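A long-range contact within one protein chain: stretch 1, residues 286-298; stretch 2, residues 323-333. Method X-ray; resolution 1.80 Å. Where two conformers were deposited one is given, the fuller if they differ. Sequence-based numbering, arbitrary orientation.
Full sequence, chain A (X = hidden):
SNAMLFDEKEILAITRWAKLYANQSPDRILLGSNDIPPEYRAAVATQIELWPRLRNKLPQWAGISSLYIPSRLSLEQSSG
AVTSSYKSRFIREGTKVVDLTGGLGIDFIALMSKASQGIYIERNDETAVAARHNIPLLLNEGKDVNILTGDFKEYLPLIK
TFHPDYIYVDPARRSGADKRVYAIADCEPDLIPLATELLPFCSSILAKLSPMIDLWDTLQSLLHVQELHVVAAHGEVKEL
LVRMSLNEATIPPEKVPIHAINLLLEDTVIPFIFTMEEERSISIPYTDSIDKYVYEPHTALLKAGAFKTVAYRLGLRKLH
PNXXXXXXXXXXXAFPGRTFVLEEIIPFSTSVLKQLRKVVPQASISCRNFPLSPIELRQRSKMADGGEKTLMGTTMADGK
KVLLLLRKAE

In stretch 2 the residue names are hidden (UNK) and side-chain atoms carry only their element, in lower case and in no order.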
# COMPACT_ATOMS: atom_id res chain seq x y z
N TYR A 286 -28.91 10.51 8.88
CA TYR A 286 -27.91 11.55 8.77
C TYR A 286 -28.32 12.60 9.76
O TYR A 286 -29.51 12.87 9.95
CB TYR A 286 -27.82 12.07 7.34
CG TYR A 286 -27.23 11.03 6.41
CD1 TYR A 286 -25.86 10.88 6.30
CD2 TYR A 286 -28.05 10.18 5.69
CE1 TYR A 286 -25.30 9.91 5.49
CE2 TYR A 286 -27.50 9.19 4.87
CZ TYR A 286 -26.13 9.08 4.77
OH TYR A 286 -25.57 8.11 3.97
N THR A 287 -27.34 13.18 10.42
CA THR A 287 -27.61 14.07 11.53
C THR A 287 -27.38 15.55 11.20
O THR A 287 -26.39 15.91 10.54
CB THR A 287 -26.83 13.62 12.79
OG1 THR A 287 -27.22 14.46 13.89
CG2 THR A 287 -25.28 13.68 12.60
N ASP A 288 -28.31 16.38 11.65
CA ASP A 288 -28.20 17.81 11.52
C ASP A 288 -27.33 18.36 12.63
O ASP A 288 -26.85 19.51 12.55
CB ASP A 288 -29.57 18.47 11.62
CG ASP A 288 -30.39 18.30 10.37
OD1 ASP A 288 -29.80 17.98 9.34
OD2 ASP A 288 -31.63 18.48 10.42
N SER A 289 -27.13 17.55 13.67
CA SER A 289 -26.47 18.01 14.89
C SER A 289 -25.30 17.11 15.27
O SER A 289 -25.26 15.91 14.94
CB SER A 289 -27.47 18.12 16.05
OG SER A 289 -28.04 16.85 16.30
N ILE A 290 -24.33 17.70 15.97
CA ILE A 290 -23.12 17.00 16.34
C ILE A 290 -23.28 16.41 17.73
O ILE A 290 -23.97 16.99 18.57
CB ILE A 290 -21.86 17.95 16.23
CG1 ILE A 290 -20.54 17.17 16.04
CG2 ILE A 290 -21.76 18.88 17.43
CD1 ILE A 290 -20.45 16.39 14.68
N ASP A 291 -22.65 15.27 17.96
CA ASP A 291 -22.66 14.65 19.28
C ASP A 291 -21.26 14.78 19.92
O ASP A 291 -20.35 15.41 19.37
CB ASP A 291 -23.11 13.17 19.20
CG ASP A 291 -24.61 12.99 19.02
OD1 ASP A 291 -25.38 13.72 19.65
OD2 ASP A 291 -25.03 12.04 18.29
N LYS A 292 -21.10 14.16 21.07
CA LYS A 292 -19.91 14.31 21.90
C LYS A 292 -18.66 13.78 21.22
O LYS A 292 -17.60 14.38 21.33
CB LYS A 292 -20.08 13.52 23.20
CG LYS A 292 -18.94 13.71 24.19
CD LYS A 292 -19.24 13.04 25.55
CE LYS A 292 -18.07 13.26 26.49
NZ LYS A 292 -17.94 12.09 27.41
N TYR A 293 -18.77 12.61 20.61
CA TYR A 293 -17.63 11.99 19.93
C TYR A 293 -17.71 12.14 18.42
O TYR A 293 -18.79 12.06 17.80
CB TYR A 293 -17.50 10.50 20.36
CG TYR A 293 -17.20 10.39 21.85
CD1 TYR A 293 -15.91 10.61 22.32
CD2 TYR A 293 -18.21 10.08 22.79
CE1 TYR A 293 -15.62 10.53 23.70
CE2 TYR A 293 -17.92 9.99 24.18
CZ TYR A 293 -16.63 10.21 24.61
OH TYR A 293 -16.31 10.14 25.96
N VAL A 294 -16.54 12.40 17.82
CA VAL A 294 -16.43 12.55 16.39
C VAL A 294 -15.40 11.57 15.84
O VAL A 294 -14.32 11.42 16.40
CB VAL A 294 -16.13 14.03 15.99
CG1 VAL A 294 -15.96 14.17 14.51
CG2 VAL A 294 -17.29 14.91 16.45
N TYR A 295 -15.76 10.90 14.74
CA TYR A 295 -14.95 9.80 14.20
C TYR A 295 -14.59 10.02 12.74
O TYR A 295 -15.47 10.28 11.91
CB TYR A 295 -15.74 8.51 14.26
CG TYR A 295 -16.21 8.16 15.67
CD1 TYR A 295 -15.42 7.40 16.50
CD2 TYR A 295 -17.46 8.63 16.15
CE1 TYR A 295 -15.87 7.07 17.81
CE2 TYR A 295 -17.90 8.32 17.42
CZ TYR A 295 -17.12 7.52 18.24
OH TYR A 295 -17.56 7.22 19.51
N GLU A 296 -13.30 9.91 12.45
CA GLU A 296 -12.81 10.09 11.05
C GLU A 296 -12.19 8.79 10.54
O GLU A 296 -11.16 8.36 11.06
CB GLU A 296 -11.74 11.20 10.95
CG GLU A 296 -11.37 11.55 9.49
CD GLU A 296 -10.28 12.63 9.38
OE1 GLU A 296 -9.53 12.85 10.35
OE2 GLU A 296 -10.17 13.26 8.30
N PRO A 297 -12.79 8.18 9.50
CA PRO A 297 -12.33 6.85 9.04
C PRO A 297 -10.98 6.96 8.32
O PRO A 297 -10.68 7.99 7.66
CB PRO A 297 -13.42 6.41 8.05
CG PRO A 297 -13.95 7.68 7.52
CD PRO A 297 -13.98 8.62 8.77
N HIS A 298 -10.19 5.89 8.43
CA HIS A 298 -8.87 5.84 7.77
C HIS A 298 -8.98 5.70 6.25
O HIS A 298 -10.07 5.47 5.70
CB HIS A 298 -7.95 4.80 8.40
CG HIS A 298 -8.46 3.39 8.33
ND1 HIS A 298 -8.70 2.72 7.15
CD2 HIS A 298 -8.69 2.49 9.32
CE1 HIS A 298 -9.09 1.48 7.41
NE2 HIS A 298 -9.09 1.32 8.72
N UNK A 323 -20.11 13.78 3.54
CA UNK A 323 -19.19 14.06 4.65
C UNK A 323 -18.81 12.74 5.34
O UNK A 323 -19.61 12.14 6.06
o UNK A 323 -20.30 16.18 5.09
c UNK A 323 -19.81 15.01 5.71
N UNK A 324 -17.58 12.29 5.11
CA UNK A 324 -17.21 11.00 5.62
C UNK A 324 -16.65 11.15 7.03
O UNK A 324 -15.44 11.00 7.26
c UNK A 324 -16.89 10.17 3.26
c UNK A 324 -16.29 10.28 4.64
n UNK A 324 -18.23 9.94 3.06
n UNK A 324 -17.33 10.04 1.11
c UNK A 324 -16.33 10.24 2.02
c UNK A 324 -18.47 9.87 1.76
N UNK A 325 -17.56 11.52 7.93
CA UNK A 325 -17.33 11.64 9.35
C UNK A 325 -18.57 11.15 10.06
O UNK A 325 -19.69 11.24 9.54
c UNK A 325 -15.93 13.85 9.28
c UNK A 325 -14.68 13.25 9.97
c UNK A 325 -16.13 15.35 9.70
c UNK A 325 -17.18 13.13 9.77
N UNK A 326 -18.35 10.71 11.28
CA UNK A 326 -19.39 10.11 12.11
C UNK A 326 -19.41 10.77 13.47
O UNK A 326 -18.41 11.37 13.89
o UNK A 326 -18.31 6.11 7.27
c UNK A 326 -19.84 6.81 8.98
c UNK A 326 -18.95 7.92 10.97
c UNK A 326 -18.53 6.71 8.48
c UNK A 326 -17.46 7.20 9.20
c UNK A 326 -17.67 7.81 10.44
c UNK A 326 -20.04 7.44 10.23
c UNK A 326 -19.15 8.60 12.28
N UNK A 327 -20.53 10.59 14.18
CA UNK A 327 -20.64 11.13 15.52
C UNK A 327 -21.54 10.23 16.39
O UNK A 327 -22.40 9.51 15.88
o UNK A 327 -21.00 13.18 16.79
c UNK A 327 -21.17 12.60 15.50
c UNK A 327 -22.65 12.66 15.11
N UNK A 328 -21.34 10.29 17.70
CA UNK A 328 -22.19 9.53 18.63
C UNK A 328 -22.03 10.10 20.02
O UNK A 328 -21.02 10.74 20.33
c UNK A 328 -21.80 8.04 18.63
o UNK A 328 -20.55 7.87 19.30
N UNK A 329 -23.03 9.87 20.87
CA UNK A 329 -22.99 10.35 22.22
C UNK A 329 -22.14 9.42 23.09
O UNK A 329 -21.46 9.87 24.01
c UNK A 329 -24.43 10.50 22.74
o UNK A 329 -23.81 13.43 24.96
c UNK A 329 -24.62 11.44 23.95
c UNK A 329 -23.97 12.84 23.86
o UNK A 329 -23.64 13.38 22.75
N UNK A 330 -22.13 8.14 22.76
CA UNK A 330 -21.33 7.18 23.52
C UNK A 330 -19.99 6.90 22.84
O UNK A 330 -19.87 6.95 21.64
c UNK A 330 -22.12 5.86 23.73
N UNK A 331 -18.98 6.64 23.66
CA UNK A 331 -17.64 6.38 23.18
C UNK A 331 -17.53 4.99 22.53
O UNK A 331 -17.83 3.97 23.15
c UNK A 331 -13.21 6.93 22.74
c UNK A 331 -15.19 6.32 24.00
c UNK A 331 -16.65 6.55 24.35
c UNK A 331 -14.46 5.31 24.62
c UNK A 331 -14.54 7.13 23.06
c UNK A 331 -12.50 5.92 23.37
c UNK A 331 -13.12 5.10 24.31
o UNK A 331 -11.18 5.71 23.05
N UNK A 332 -17.14 5.00 21.27
CA UNK A 332 -16.73 3.80 20.59
C UNK A 332 -15.22 3.75 20.81
O UNK A 332 -14.51 4.67 20.40
o UNK A 332 -16.05 0.61 19.42
c UNK A 332 -17.07 3.89 19.12
c UNK A 332 -17.00 1.40 19.19
c UNK A 332 -16.74 2.64 18.35
o UNK A 332 -18.15 1.24 19.64
N UNK A 333 -14.73 2.69 21.45
CA UNK A 333 -13.32 2.63 21.82
C UNK A 333 -12.41 2.04 20.76
O UNK A 333 -11.19 2.15 20.86
o UNK A 333 -13.72 0.60 23.11
c UNK A 333 -13.13 1.88 23.15
O HOH W 1 -25.65 8.78 19.24

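Position 323 carries one carbon and then one oxygen, and this side chain makes no contact with stretch 1; a carbon bearing a single hydroxyl makes it Ser-323. At 324 one carbon leads to a five-membered ring of three carbons and two nitrogens, an imidazole, hence His-324. Its backbone O lies 3.2 Å from Pro-297 CD and, buried there, finds no polar partner.

Position 325 has four carbons forked at the second, and one branch tip packs against Glu-296 CB. The fork beyond CB identifies Leu-325, with CD2 3.7 Å from Glu-296 CB. At 326 one carbon precedes a six-carbon ring bearing an oxygen: Tyr-326. Its CB is 3.9 Å from Tyr-295 CB, and Pro-297 CD meets the ring edge, 3.8 Å from CE2.

The side chain at 327 is a carbon carrying one oxygen and one carbon. Fork and hydroxyl together give Thr-327. OG1 accepts from Asp-291 N (2.9 Å) and donates to Tyr-293 O (2.7 Å), while CG2 lies 3.8 Å from Thr-287 CG2. Position 328 again has one carbon and one oxygen, the latter 3.1 Å from Tyr-295 OH; it is Ser-328, whose OG donates to the backbone O of residue 330 at 2.6 Å.

Three carbons, the last carrying two oxygens, occupy 329: a carboxylate at the end of a three-carbon chain, hence Glu-329. OE1 accepts from Lys-292 N at 3.1 Å, despite lying 3.6 Å from the like-charged Asp-291 OD1. A water accepts from Glu-329 N and donates weakly to Asp-291 OD2. The lone carbon at 330, pointing away from stretch 1, defines Ala-330.

At 331 a carbon and a six-carbon ring with one oxygen reveal Tyr-331. Its CB sits over the face of the Tyr-293 ring, 3.9 Å from the centroid, and the two rings meet obliquely. Position 332 has three carbons ending in two oxygens, Glu-332; its backbone N donates to Tyr-295 OH at 2.9 Å. One carbon and one oxygen at 333 give Ser-333, beyond reach of stretch 1.

The contact is an antiparallel strand pairing. Reciprocal bonds link Tyr-293 with Ser-328 (N to O 2.9 Å, O to N 3.1 Å) and Tyr-295 with Tyr-326 (N to O 2.8 Å, O to N 3.0 Å), with Val-294 opposite Thr-327 between them. Thr-327 extends the pairing by binding the loop at Asp-291, whereas on the other face Tyr-295 reaches along stretch 2 to hold Glu-332.

Stretch 2 323-333: SHLYTSEAYES
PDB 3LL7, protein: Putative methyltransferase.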